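Local coordinates for protein Rubredoxin\:oxygen oxidoreductase (Desulfovibrio gigas, PDB 1E5D) that catalyses the four-electron reduction of dioxygen to two water molecules, using a diiron centre and flavin mononucleotide, at residues 3-6 / 7-10. Residues are numbered along the deposited sequence; the frame is centred on the assembly and turned at random.
Sequences ATKI and IDGF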
ATOM      1  N   ALA A   3      15.837 -10.845 -35.016  1.00 35.75           N
ATOM      2  CA  ALA A   3      14.908  -9.940 -35.674  1.00 26.28           C
ATOM      3  C   ALA A   3      13.751 -10.699 -36.322  1.00 28.58           C
ATOM      4  O   ALA A   3      13.895 -11.825 -36.785  1.00 35.48           O
ATOM      5  CB  ALA A   3      15.611  -9.072 -36.700  1.00 12.96           C
ATOM      6  N   THR A   4      12.600 -10.036 -36.335  1.00 30.44           N
ATOM      7  CA  THR A   4      11.378 -10.618 -36.877  1.00 24.33           C
ATOM      8  C   THR A   4      10.882  -9.780 -38.047  1.00 25.75           C
ATOM      9  O   THR A   4      10.719  -8.563 -37.930  1.00 35.51           O
ATOM     10  CB  THR A   4      10.281 -10.741 -35.802  1.00 20.70           C
ATOM     11  OG1 THR A   4      10.748 -11.549 -34.720  1.00 29.06           O
ATOM     12  CG2 THR A   4       9.067 -11.451 -36.371  1.00 21.54           C
ATOM     13  N   LYS A   5      10.670 -10.434 -39.184  1.00 29.42           N
ATOM     14  CA  LYS A   5      10.249  -9.727 -40.385  1.00 26.42           C
ATOM     15  C   LYS A   5       8.762  -9.433 -40.295  1.00 26.94           C
ATOM     16  O   LYS A   5       7.927 -10.326 -40.157  1.00 27.41           O
ATOM     17  CB  LYS A   5      10.545 -10.523 -41.655  1.00 37.91           C
ATOM     18  CG  LYS A   5      11.135  -9.680 -42.777  1.00 50.14           C
ATOM     19  CD  LYS A   5      10.312  -9.795 -44.049  1.00 56.40           C
ATOM     20  CE  LYS A   5      11.116  -9.399 -45.276  1.00 65.42           C
ATOM     21  NZ  LYS A   5      11.463 -10.577 -46.120  1.00 83.40           N
ATOM     22  N   ILE A   6       8.446  -8.141 -40.379  1.00 22.46           N
ATOM     23  CA  ILE A   6       7.016  -7.828 -40.325  1.00 23.67           C
ATOM     24  C   ILE A   6       6.491  -7.861 -41.756  1.00 30.62           C
ATOM     25  O   ILE A   6       5.672  -8.709 -42.092  1.00 34.97           O
ATOM     26  CB  ILE A   6       6.780  -6.483 -39.637  1.00 24.92           C
ATOM     27  CG1 ILE A   6       7.335  -6.427 -38.206  1.00 22.77           C
ATOM     28  CG2 ILE A   6       5.307  -6.122 -39.661  1.00 22.71           C
ATOM     29  CD1 ILE A   6       7.542  -5.014 -37.705  1.00 23.11           C
ATOM     30  N   ILE A   7       7.023  -6.937 -42.529  1.00 31.85           N
ATOM     31  CA  ILE A   7       6.931  -6.853 -43.972  1.00 33.65           C
ATOM     32  C   ILE A   7       8.333  -6.566 -44.526  1.00 39.50           C
ATOM     33  O   ILE A   7       9.247  -6.241 -43.770  1.00 53.16           O
ATOM     34  CB  ILE A   7       5.957  -5.785 -44.488  1.00 27.25           C
ATOM     35  CG1 ILE A   7       6.278  -4.359 -44.036  1.00 28.44           C
ATOM     36  CG2 ILE A   7       4.529  -6.144 -44.114  1.00 26.63           C
ATOM     37  CD1 ILE A   7       5.398  -3.316 -44.686  1.00 27.45           C
ATOM     38  N   ASP A   8       8.472  -6.693 -45.832  1.00 39.68           N
ATOM     39  CA  ASP A   8       9.750  -6.506 -46.510  1.00 38.37           C
ATOM     40  C   ASP A   8      10.384  -5.189 -46.096  1.00 31.86           C
ATOM     41  O   ASP A   8       9.763  -4.131 -46.232  1.00 31.88           O
ATOM     42  CB  ASP A   8       9.554  -6.555 -48.026  1.00 53.06           C
ATOM     43  CG  ASP A   8       8.910  -7.853 -48.489  1.00 68.07           C
ATOM     44  OD1 ASP A   8       9.481  -8.920 -48.171  1.00 77.53           O
ATOM     45  OD2 ASP A   8       7.847  -7.820 -49.146  1.00 91.05           O
ATOM     46  N   GLY A   9      11.605  -5.253 -45.573  1.00 28.37           N
ATOM     47  CA  GLY A   9      12.297  -4.055 -45.135  1.00 29.40           C
ATOM     48  C   GLY A   9      11.892  -3.517 -43.777  1.00 28.67           C
ATOM     49  O   GLY A   9      12.454  -2.505 -43.350  1.00 38.46           O
ATOM     50  N   PHE A  10      10.944  -4.158 -43.102  1.00 21.42           N
ATOM     51  CA  PHE A  10      10.504  -3.768 -41.771  1.00 18.81           C
ATOM     52  C   PHE A  10      10.781  -4.890 -40.773  1.00 18.02           C
ATOM     53  O   PHE A  10      10.262  -6.004 -40.880  1.00 22.27           O
ATOM     54  CB  PHE A  10       9.022  -3.444 -41.721  1.00 20.89           C
ATOM     55  CG  PHE A  10       8.558  -2.133 -42.313  1.00 29.36           C
ATOM     56  CD1 PHE A  10       8.550  -1.942 -43.686  1.00 34.88           C
ATOM     57  CD2 PHE A  10       8.128  -1.103 -41.497  1.00 28.90           C
ATOM     58  CE1 PHE A  10       8.122  -0.747 -44.227  1.00 35.86           C
ATOM     59  CE2 PHE A  10       7.692   0.094 -42.030  1.00 33.13           C
ATOM     60  CZ  PHE A  10       7.685   0.273 -43.401  1.00 35.24           C
TER
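Ile6 and Phe10 meet where the chain doubles back on itself. The amide N of Ile6 gives a nearly straight hydrogen bond to Phe10 O, at 2.8 Å. Beside this bond, CB of Ile6 and CB of Phe10 stand 4.3 Å apart. With CG1 of Ile6 anti to its carbonyl carbon (chi1 -58°), that branch lies next to the backbone N and passes 4.0 Å from Phe10 O. On this inner side the packing continues into the protein: Ile6 also touches Leu12, Tyr38 and Phe221, and the ring of Phe10 makes an edge-to-face contact with Phe155. The residues from Ile7 to Phe10 form a type II beta turn, closed by Phe10 N to Ile7 O at 2.8 Å, with Gly9 taking the positive phi of its third position. The turn belongs to the hairpin that joins the first two strands of the metallo-beta-lactamase-like domain, strand 4-7 being an outermost strand of its sheet. Over the exposed side the hold is looser. Bends at its second and fourth torsions carry the chain of Lys5 over the turn, its CD 3.7 Å from Ile7 O, and obliquely across Asp8. There Lys5 NZ makes a salt bridge to Asp8 OD1 at 3.3 Å, weak as a hydrogen bond, while Lys5 CE lies 3.4 Å from the same oxygen.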